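Local coordinates for lipase (Penicillium expansum, PDB 3G7N), which hydrolyses triacylglycerols and other acylglycerol lipids as a secreted alkaline lipase, releasing free fatty acids, at residues Asp74-Leu79 and Ile95-His100; Val129-Gly134 and Pro239-Ser244; Asn160-Gly165 and Asp188-Met193; Arg182-Leu187 and Gly205-Ser210. All coordinates share one frame; numbering follows the deposited sequence.

Interaction 1 of 4, residues Asp74-Leu79 and Ile95-His100; sequences DIDIAL and IMRGVH
Ala78 O is gripped twice from across the contact: it accepts the backbone N-H of Arg97 at 2.8 Å from Arg97 N, and faces CA of Met96 in a CA-H...O contact. Asp76 O likewise accepts from Gly98 N, 2.8 Å away. A side chain at Gly98 would run into this oxygen and into Ile75 CG1, and its absence lets loop 74-79 lie close against the first turn of helix 97-120. The Asp76 carboxylate is held at both oxygens. OD2 turns its syn lone pair to Arg97 NH1, 3.0 Å away, in a nearly straight salt bridge (169° at the hydrogen) within the guanidinium plane, although the two flat groups are turned 50° against each other. OD1 accepts from Ala78 N, closing an Asx turn that helps fix the carboxylate's rotation. On the apolar side the Met96 chain bends at its thioether (chi3 -81°), bringing CE to 3.6 Å from Ile75 CG1 and 3.8 Å from Ile77 CG2. Leu79 and Met96 form an antiparallel, non-hydrogen-bonded pair, with Leu79 CD2 reaching Met96 N at 3.6 Å. A short antiparallel ribbon thus leads into helix 97-120 of the alpha/beta-hydrolase fold; the loop before it follows strand 57-62, the connection that carries the lid in class 3 lipases and probably does so here.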
# COMPACT_ATOMS: atom_id res chain seq x y z
N ASP A 74 5.53 1.36 -19.18
CA ASP A 74 4.86 0.11 -19.50
C ASP A 74 3.45 0.01 -18.90
O ASP A 74 2.54 -0.55 -19.51
CB ASP A 74 5.70 -1.09 -19.05
CG ASP A 74 6.79 -1.44 -20.05
OD1 ASP A 74 7.73 -2.17 -19.68
OD2 ASP A 74 6.70 -1.00 -21.22
N ILE A 75 3.29 0.52 -17.68
CA ILE A 75 2.05 0.37 -16.93
C ILE A 75 0.88 1.11 -17.59
O ILE A 75 1.02 2.23 -18.09
CB ILE A 75 2.18 0.83 -15.49
CG1 ILE A 75 0.97 0.39 -14.67
CG2 ILE A 75 2.37 2.31 -15.41
CD1 ILE A 75 1.26 0.29 -13.20
N ASP A 76 -0.27 0.46 -17.60
CA ASP A 76 -1.40 0.95 -18.35
C ASP A 76 -2.11 2.07 -17.58
O ASP A 76 -2.70 1.83 -16.53
CB ASP A 76 -2.35 -0.22 -18.61
CG ASP A 76 -3.42 0.10 -19.64
OD1 ASP A 76 -3.68 1.29 -19.86
OD2 ASP A 76 -4.16 -0.85 -19.99
N ILE A 77 -2.02 3.30 -18.07
CA ILE A 77 -2.63 4.41 -17.37
C ILE A 77 -3.96 4.88 -17.94
O ILE A 77 -4.50 5.87 -17.47
CB ILE A 77 -1.69 5.61 -17.16
CG1 ILE A 77 -1.31 6.24 -18.50
CG2 ILE A 77 -0.45 5.21 -16.38
CD1 ILE A 77 -0.51 7.54 -18.33
N ALA A 78 -4.58 4.03 -18.75
CA ALA A 78 -5.97 4.28 -19.15
C ALA A 78 -6.89 4.23 -17.93
O ALA A 78 -6.89 3.24 -17.19
CB ALA A 78 -6.40 3.28 -20.19
N LEU A 79 -7.70 5.26 -17.74
CA LEU A 79 -8.68 5.26 -16.66
C LEU A 79 -9.90 4.46 -17.06
O LEU A 79 -10.48 4.68 -18.13
CB LEU A 79 -9.08 6.69 -16.30
CG LEU A 79 -8.04 7.53 -15.57
CD1 LEU A 79 -8.54 8.95 -15.33
CD2 LEU A 79 -7.62 6.88 -14.24
N ILE A 95 -10.21 4.47 -12.18
CA ILE A 95 -8.90 4.00 -11.70
C ILE A 95 -8.13 3.52 -12.91
O ILE A 95 -8.70 3.02 -13.88
CB ILE A 95 -9.09 2.81 -10.70
CG1 ILE A 95 -9.92 3.25 -9.49
CG2 ILE A 95 -7.74 2.26 -10.26
CD1 ILE A 95 -10.26 2.09 -8.53
N MET A 96 -6.80 3.64 -12.86
CA MET A 96 -6.01 3.18 -13.97
C MET A 96 -6.08 1.67 -14.13
O MET A 96 -6.03 0.91 -13.14
CB MET A 96 -4.56 3.67 -13.83
CG MET A 96 -3.85 3.21 -12.56
SD MET A 96 -2.22 3.99 -12.34
CE MET A 96 -1.24 2.98 -13.43
N ARG A 97 -6.14 1.20 -15.38
CA ARG A 97 -6.26 -0.22 -15.64
C ARG A 97 -5.04 -0.98 -15.09
O ARG A 97 -5.15 -2.13 -14.67
CB ARG A 97 -6.43 -0.49 -17.14
CG ARG A 97 -6.67 -1.95 -17.45
CD ARG A 97 -6.79 -2.23 -18.95
NE ARG A 97 -8.00 -1.67 -19.52
CZ ARG A 97 -8.02 -0.73 -20.45
NH1 ARG A 97 -6.89 -0.20 -20.90
NH2 ARG A 97 -9.18 -0.32 -20.96
N GLY A 98 -3.87 -0.36 -15.17
CA GLY A 98 -2.64 -1.01 -14.71
C GLY A 98 -2.59 -1.35 -13.23
O GLY A 98 -1.71 -2.10 -12.81
N VAL A 99 -3.52 -0.81 -12.44
CA VAL A 99 -3.68 -1.22 -11.04
C VAL A 99 -4.98 -1.98 -10.83
O VAL A 99 -4.99 -2.99 -10.12
CB VAL A 99 -3.57 -0.01 -10.09
CG1 VAL A 99 -3.78 -0.44 -8.63
CG2 VAL A 99 -2.22 0.66 -10.26
N HIS A 100 -6.08 -1.54 -11.43
CA HIS A 100 -7.32 -2.29 -11.32
C HIS A 100 -7.20 -3.71 -11.83
O HIS A 100 -7.76 -4.64 -11.22
CB HIS A 100 -8.47 -1.55 -12.00
CG HIS A 100 -9.77 -2.31 -11.98
ND1 HIS A 100 -10.62 -2.31 -10.90
CD2 HIS A 100 -10.25 -3.22 -12.85
CE1 HIS A 100 -11.65 -3.10 -11.17
NE2 HIS A 100 -11.49 -3.61 -12.38

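Interaction 2 of 4, residues Val129-Gly134 and Pro239-Ser244; sequences VGHSLG and PGHIAS
The imidazoles of His131 and His241 meet obliquely, their planes 31° apart and their centroids 5.0 Å from each other. CE1 of His131 lies over one face of the His241 ring, offset toward the rim, while each ring uses NE2 at its edge for a different partner. His131 NE2 gives its hydrogen to the backbone carbonyl of His241, with 2.8 Å between His131 NE2 and His241 O, and that oxygen sits in the plane of the His131 ring. The other nitrogen, ND1, is bonded to Tyr22 OH, so both ring nitrogens are held. Ser132 OG is hydrogen-bonded to His241 NE2 at 2.7 Å, lying at the edge of the His241 ring and in its plane. OG is anti to the backbone N (chi1 -172°), an orientation that carries it toward the histidine. Here Ser132, the nucleophile, sits on the nucleophile elbow of the alpha/beta hydrolases, the GxSxG turn between strand 125-131 and helix 133-148, with the positive phi (64°) usual at that place. The flanking glycines allow so tight a turn: a CB on Gly130 would clash with Gly134 O, and one on Gly134 with His131 O. His241 belongs to the charge relay, with Asp188 as the third member of the catalytic triad.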
# COMPACT_ATOMS: atom_id res chain seq x y z
N VAL A 129 -0.62 -3.57 3.30
CA VAL A 129 0.68 -2.91 3.15
C VAL A 129 1.35 -3.38 1.88
O VAL A 129 1.18 -4.54 1.46
CB VAL A 129 1.57 -3.22 4.38
CG1 VAL A 129 1.74 -4.70 4.58
CG2 VAL A 129 2.91 -2.55 4.29
N GLY A 130 2.19 -2.50 1.33
CA GLY A 130 3.03 -2.89 0.21
C GLY A 130 3.81 -1.70 -0.29
O GLY A 130 3.52 -0.57 0.03
N HIS A 131 4.81 -2.00 -1.11
CA HIS A 131 5.75 -0.99 -1.63
C HIS A 131 5.67 -0.89 -3.17
O HIS A 131 5.55 -1.89 -3.86
CB HIS A 131 7.16 -1.37 -1.19
CG HIS A 131 8.24 -0.56 -1.85
ND1 HIS A 131 8.90 -1.01 -2.98
CD2 HIS A 131 8.87 0.57 -1.48
CE1 HIS A 131 9.84 -0.14 -3.31
NE2 HIS A 131 9.85 0.82 -2.41
N SER A 132 5.79 0.34 -3.67
CA SER A 132 5.85 0.62 -5.11
C SER A 132 4.52 0.21 -5.77
O SER A 132 3.47 0.69 -5.34
CB SER A 132 7.10 -0.00 -5.72
OG SER A 132 7.25 0.45 -7.07
N LEU A 133 4.54 -0.65 -6.78
CA LEU A 133 3.28 -1.18 -7.30
C LEU A 133 2.48 -1.85 -6.18
O LEU A 133 1.25 -1.81 -6.19
CB LEU A 133 3.52 -2.17 -8.45
CG LEU A 133 2.27 -2.89 -8.99
CD1 LEU A 133 1.24 -1.94 -9.60
CD2 LEU A 133 2.64 -4.00 -10.00
N GLY A 134 3.18 -2.51 -5.25
CA GLY A 134 2.52 -3.06 -4.07
C GLY A 134 1.82 -2.01 -3.23
O GLY A 134 0.80 -2.30 -2.58
N PRO A 239 16.88 7.06 -7.16
CA PRO A 239 17.58 6.16 -6.25
C PRO A 239 16.84 5.86 -4.94
O PRO A 239 16.98 4.75 -4.41
CB PRO A 239 18.90 6.91 -5.99
CG PRO A 239 19.17 7.60 -7.31
CD PRO A 239 17.79 8.05 -7.78
N GLY A 240 16.10 6.83 -4.43
CA GLY A 240 15.38 6.62 -3.17
C GLY A 240 14.22 5.64 -3.28
O GLY A 240 13.66 5.25 -2.26
N HIS A 241 13.83 5.24 -4.49
CA HIS A 241 12.65 4.41 -4.62
C HIS A 241 12.82 3.07 -3.92
O HIS A 241 11.82 2.43 -3.58
CB HIS A 241 12.26 4.19 -6.09
CG HIS A 241 10.93 3.52 -6.26
ND1 HIS A 241 9.78 3.98 -5.66
CD2 HIS A 241 10.58 2.38 -6.91
CE1 HIS A 241 8.77 3.18 -5.97
NE2 HIS A 241 9.22 2.21 -6.74
N ILE A 242 14.04 2.55 -3.87
CA ILE A 242 14.29 1.20 -3.36
C ILE A 242 14.17 1.11 -1.83
O ILE A 242 14.21 0.01 -1.26
CB ILE A 242 15.70 0.68 -3.82
CG1 ILE A 242 15.81 -0.84 -3.70
CG2 ILE A 242 16.81 1.35 -3.04
CD1 ILE A 242 16.80 -1.43 -4.68
N ALA A 243 14.08 2.25 -1.15
CA ALA A 243 14.08 2.23 0.31
C ALA A 243 12.84 2.92 0.84
O ALA A 243 12.30 3.84 0.24
CB ALA A 243 15.34 2.91 0.86
N SER A 244 12.43 2.51 2.04
CA SER A 244 11.36 3.20 2.76
C SER A 244 11.58 3.06 4.26
O SER A 244 11.86 1.98 4.74
CB SER A 244 10.02 2.58 2.39
OG SER A 244 8.97 3.51 2.63

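Interaction 3 of 4, residues Asn160-Gly165 and Asp188-Met193; sequences NAFPIG and DGVPNM
Asn160 and Asp188 bring amide and carboxylate together obliquely, the planes 46° apart and Asn160 ND2 3.1 Å from Asp188 OD2. Beside them Val190 CG1 packs against Asn160 O and also meets the Phe162 ring at its edge, in the ring plane, 3.8 Å from Phe162 CD2. Phe162 CB lies 3.5 Å from Val190 O and 4.3 Å from Met193 CB. Pro191 CA points its hydrogen at Ala161 O in a CA-H...O contact of 3.3 Å, and Pro163 CD touches Met193 O at 3.2 Å. The packing leaves two buried polar backbone atoms, Asn160 O and Phe162 N, without a partner in the model. Asp188 is the acid of the lipase's catalytic triad, carried, as in other alpha/beta hydrolases, on a loop that follows a strand of the central sheet, here strand 179-185. Its OD1 accepts from Val190 N at 2.9 Å, met from above the carboxylate plane, and so closes an Asx turn leading into the 3-10 turn 190-192; OD2 is bonded to His241 ND1. An alanine here lacks both oxygens and would probably leave His241 ND1 and Val190 N without their acceptors, leaving the histidine ring less firmly fixed. One shell farther out, Ala243 O and Ser244 OG hold the two ends of the Asn160 amide, His203 NE2 is bonded to Pro191 O, and Leu133 and Ala136 of helix 133-148 pack on the Phe162 side chain.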
# COMPACT_ATOMS: atom_id res chain seq x y z
N ASN A 160 5.83 4.38 -0.98
CA ASN A 160 6.48 4.80 -2.23
C ASN A 160 5.56 4.61 -3.44
O ASN A 160 6.01 4.16 -4.50
CB ASN A 160 7.84 4.07 -2.45
CG ASN A 160 8.83 4.29 -1.30
OD1 ASN A 160 8.43 4.43 -0.14
ND2 ASN A 160 10.12 4.26 -1.60
N ALA A 161 4.29 4.99 -3.29
CA ALA A 161 3.26 4.69 -4.28
C ALA A 161 2.94 5.86 -5.18
O ALA A 161 2.87 7.00 -4.75
CB ALA A 161 1.99 4.23 -3.60
N PHE A 162 2.65 5.54 -6.44
CA PHE A 162 2.06 6.49 -7.37
C PHE A 162 0.54 6.55 -7.17
O PHE A 162 -0.06 5.60 -6.67
CB PHE A 162 2.42 6.11 -8.82
CG PHE A 162 2.13 4.69 -9.17
CD1 PHE A 162 0.90 4.34 -9.71
CD2 PHE A 162 3.08 3.70 -9.00
CE1 PHE A 162 0.64 3.03 -10.11
CE2 PHE A 162 2.82 2.38 -9.38
CZ PHE A 162 1.62 2.06 -9.99
N PRO A 163 -0.10 7.68 -7.54
CA PRO A 163 -1.56 7.78 -7.44
C PRO A 163 -2.21 7.00 -8.57
O PRO A 163 -1.57 6.73 -9.59
CB PRO A 163 -1.81 9.28 -7.60
CG PRO A 163 -0.71 9.70 -8.59
CD PRO A 163 0.50 8.87 -8.18
N ILE A 164 -3.46 6.54 -8.37
CA ILE A 164 -4.02 5.56 -9.28
C ILE A 164 -5.35 5.92 -9.93
O ILE A 164 -5.92 5.09 -10.63
CB ILE A 164 -4.15 4.15 -8.66
CG1 ILE A 164 -5.19 4.11 -7.53
CG2 ILE A 164 -2.80 3.69 -8.08
CD1 ILE A 164 -5.60 2.68 -7.15
N GLY A 165 -5.87 7.10 -9.64
CA GLY A 165 -7.19 7.42 -10.19
C GLY A 165 -7.47 8.90 -10.20
O GLY A 165 -6.64 9.73 -9.83
N ASP A 188 12.95 9.94 -4.06
CA ASP A 188 12.08 9.04 -4.81
C ASP A 188 11.01 9.84 -5.53
O ASP A 188 10.17 10.50 -4.91
CB ASP A 188 11.43 8.01 -3.88
CG ASP A 188 10.51 7.06 -4.63
OD1 ASP A 188 10.56 7.03 -5.88
OD2 ASP A 188 9.81 6.26 -3.96
N GLY A 189 10.99 9.73 -6.85
CA GLY A 189 10.00 10.44 -7.66
C GLY A 189 8.73 9.67 -7.97
O GLY A 189 7.87 10.20 -8.67
N VAL A 190 8.60 8.42 -7.54
CA VAL A 190 7.42 7.64 -7.94
C VAL A 190 6.09 8.23 -7.46
O VAL A 190 5.14 8.30 -8.24
CB VAL A 190 7.60 6.16 -7.55
CG1 VAL A 190 6.28 5.39 -7.78
CG2 VAL A 190 8.71 5.54 -8.41
N PRO A 191 6.05 8.83 -6.25
CA PRO A 191 4.78 9.45 -5.84
C PRO A 191 4.42 10.68 -6.65
O PRO A 191 3.28 11.16 -6.53
CB PRO A 191 5.02 9.82 -4.38
CG PRO A 191 6.02 8.80 -3.92
CD PRO A 191 6.96 8.63 -5.10
N ASN A 192 5.34 11.18 -7.47
CA ASN A 192 5.10 12.38 -8.29
C ASN A 192 4.65 12.02 -9.70
O ASN A 192 4.36 12.91 -10.51
CB ASN A 192 6.38 13.22 -8.34
CG ASN A 192 6.75 13.75 -6.98
OD1 ASN A 192 5.86 14.02 -6.15
ND2 ASN A 192 8.03 13.90 -6.71
N MET A 193 4.60 10.74 -10.01
CA MET A 193 4.09 10.34 -11.31
C MET A 193 2.63 10.71 -11.44
O MET A 193 1.88 10.64 -10.46
CB MET A 193 4.26 8.85 -11.52
CG MET A 193 5.72 8.46 -11.66
SD MET A 193 6.04 6.68 -11.67
CE MET A 193 5.45 6.27 -13.31

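Interaction 4 of 4, residues Arg182-Leu187 and Gly205-Ser210; sequences RGNNVL and GTEYYS
Arg182 lays one face of its guanidinium over Glu207 CB, which is 3.8 Å from that plane and offset toward the rim. The charges meet only loosely: Arg182 NH1 to Glu207 OE1 is a long salt bridge of 3.9 Å, with a water 3.1 Å from NH1 also in reach of OE1, while NH2 is bonded to Gln223. Asn184, next on the same face, sends ND2 to Glu207 OE2 at 2.9 Å, within its own amide plane but from above the carboxylate; Ser229 OG shares that oxygen. An alanine at Glu207 keeps CB under the guanidinium but would probably leave Asn184 ND2 without its acceptor and Arg182 without the nearby opposite charge. Tyr209, its CG anti to the backbone N (chi1 -165°), crosses Val186 at about a right angle; CE2 lies 3.8 Å from Val186 CG1 and OH, bonded to Asn232, 3.4 Å from Val186 CA. Beneath these groups strands 179-185 and 206-210 pair in parallel within the central sheet, with bonds such as Arg182 N to Thr206 O (2.8 Å). Buried charge and amide on one face thus lean on each other and on outside partners, which probably helps keep the carboxylate ionised.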
# COMPACT_ATOMS: atom_id res chain seq x y z
N ARG A 182 0.22 7.03 3.29
CA ARG A 182 1.21 6.94 2.20
C ARG A 182 2.58 7.26 2.75
O ARG A 182 2.86 8.43 3.05
CB ARG A 182 0.84 7.93 1.08
CG ARG A 182 -0.45 7.56 0.41
CD ARG A 182 -0.69 8.39 -0.84
NE ARG A 182 -0.91 9.80 -0.51
CZ ARG A 182 -0.10 10.81 -0.85
NH1 ARG A 182 1.12 10.59 -1.37
NH2 ARG A 182 -0.49 12.05 -0.62
N GLY A 183 3.41 6.25 2.95
CA GLY A 183 4.73 6.46 3.54
C GLY A 183 5.78 6.54 2.45
O GLY A 183 6.01 5.55 1.74
N ASN A 184 6.42 7.71 2.32
CA ASN A 184 7.33 7.99 1.20
C ASN A 184 8.75 8.31 1.64
O ASN A 184 9.02 8.55 2.84
CB ASN A 184 6.74 9.11 0.34
CG ASN A 184 5.53 8.64 -0.40
OD1 ASN A 184 5.39 7.44 -0.67
ND2 ASN A 184 4.62 9.55 -0.71
N ASN A 185 9.66 8.23 0.68
CA ASN A 185 11.08 8.34 0.96
C ASN A 185 11.73 9.48 0.18
O ASN A 185 11.35 9.79 -0.96
CB ASN A 185 11.77 7.02 0.62
CG ASN A 185 13.14 6.90 1.25
OD1 ASN A 185 13.28 7.07 2.46
ND2 ASN A 185 14.14 6.50 0.46
N VAL A 186 12.79 10.02 0.77
CA VAL A 186 13.63 10.99 0.08
C VAL A 186 14.18 10.42 -1.22
O VAL A 186 14.33 9.21 -1.38
CB VAL A 186 14.80 11.46 0.95
CG1 VAL A 186 14.29 12.31 2.11
CG2 VAL A 186 15.66 10.30 1.39
N LEU A 187 14.38 11.31 -2.19
CA LEU A 187 15.06 10.95 -3.43
C LEU A 187 14.27 9.97 -4.28
O LEU A 187 14.83 9.27 -5.11
CB LEU A 187 16.48 10.43 -3.17
CG LEU A 187 17.48 11.49 -2.69
CD1 LEU A 187 18.75 10.80 -2.22
CD2 LEU A 187 17.78 12.49 -3.81
N GLY A 205 -5.30 9.99 1.51
CA GLY A 205 -4.69 9.45 2.71
C GLY A 205 -3.88 10.50 3.44
O GLY A 205 -4.04 11.71 3.21
N THR A 206 -3.05 10.05 4.35
CA THR A 206 -2.11 10.92 5.06
C THR A 206 -0.70 10.54 4.63
O THR A 206 -0.31 9.38 4.74
CB THR A 206 -2.23 10.74 6.59
OG1 THR A 206 -3.57 11.06 6.99
CG2 THR A 206 -1.25 11.63 7.32
N GLU A 207 0.04 11.50 4.10
CA GLU A 207 1.40 11.23 3.68
C GLU A 207 2.36 11.41 4.83
O GLU A 207 2.24 12.37 5.60
CB GLU A 207 1.82 12.13 2.50
CG GLU A 207 3.18 11.72 1.91
CD GLU A 207 3.69 12.59 0.76
OE1 GLU A 207 3.03 13.57 0.37
OE2 GLU A 207 4.78 12.27 0.26
N TYR A 208 3.30 10.48 4.96
CA TYR A 208 4.43 10.61 5.88
C TYR A 208 5.69 10.51 5.05
O TYR A 208 5.67 9.95 3.95
CB TYR A 208 4.44 9.47 6.91
CG TYR A 208 3.27 9.49 7.87
CD1 TYR A 208 3.35 10.17 9.09
CD2 TYR A 208 2.04 8.93 7.52
CE1 TYR A 208 2.25 10.29 9.93
CE2 TYR A 208 0.95 8.97 8.39
CZ TYR A 208 1.04 9.71 9.56
OH TYR A 208 -0.05 9.81 10.40
N TYR A 209 6.80 11.05 5.55
CA TYR A 209 7.99 11.20 4.74
C TYR A 209 9.21 11.11 5.65
O TYR A 209 9.16 11.58 6.79
CB TYR A 209 7.94 12.55 4.02
CG TYR A 209 8.91 12.71 2.88
CD1 TYR A 209 8.66 12.16 1.63
CD2 TYR A 209 10.00 13.55 3.01
CE1 TYR A 209 9.50 12.35 0.58
CE2 TYR A 209 10.80 13.85 1.90
CZ TYR A 209 10.54 13.23 0.69
OH TYR A 209 11.32 13.50 -0.42
N SER A 210 10.27 10.47 5.20
CA SER A 210 11.49 10.43 6.01
C SER A 210 12.69 10.31 5.11
O SER A 210 12.57 10.00 3.92
CB SER A 210 11.46 9.28 7.03
OG SER A 210 11.98 8.07 6.49
O HOH W 1 2.41 13.04 -2.78
O HOH W 2 11.08 6.91 4.15

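Interactions 2, 3 and 4 lie in the buried body of the fold, with centres about 10 Å apart, whereas interaction 1 is partly exposed toward its edge. Interactions 2 and 3 share the catalytic triad: the nucleophile and histidine belong to one, the acid to the other. Interaction 4 is regular strand pairing, tied to interaction 3 by Asn160 N to Gly183 O and to interaction 2 by Gly240 N to Leu187 O. Interaction 1 reaches inward through Ile75, which touches Phe162 and Leu133. Their chemistry differs accordingly: a solvent-side salt bridge with apolar packing in 1, imidazole bonds in 2, mainly van der Waals packing in 3, and a backbone ladder with buried polar groups in 4.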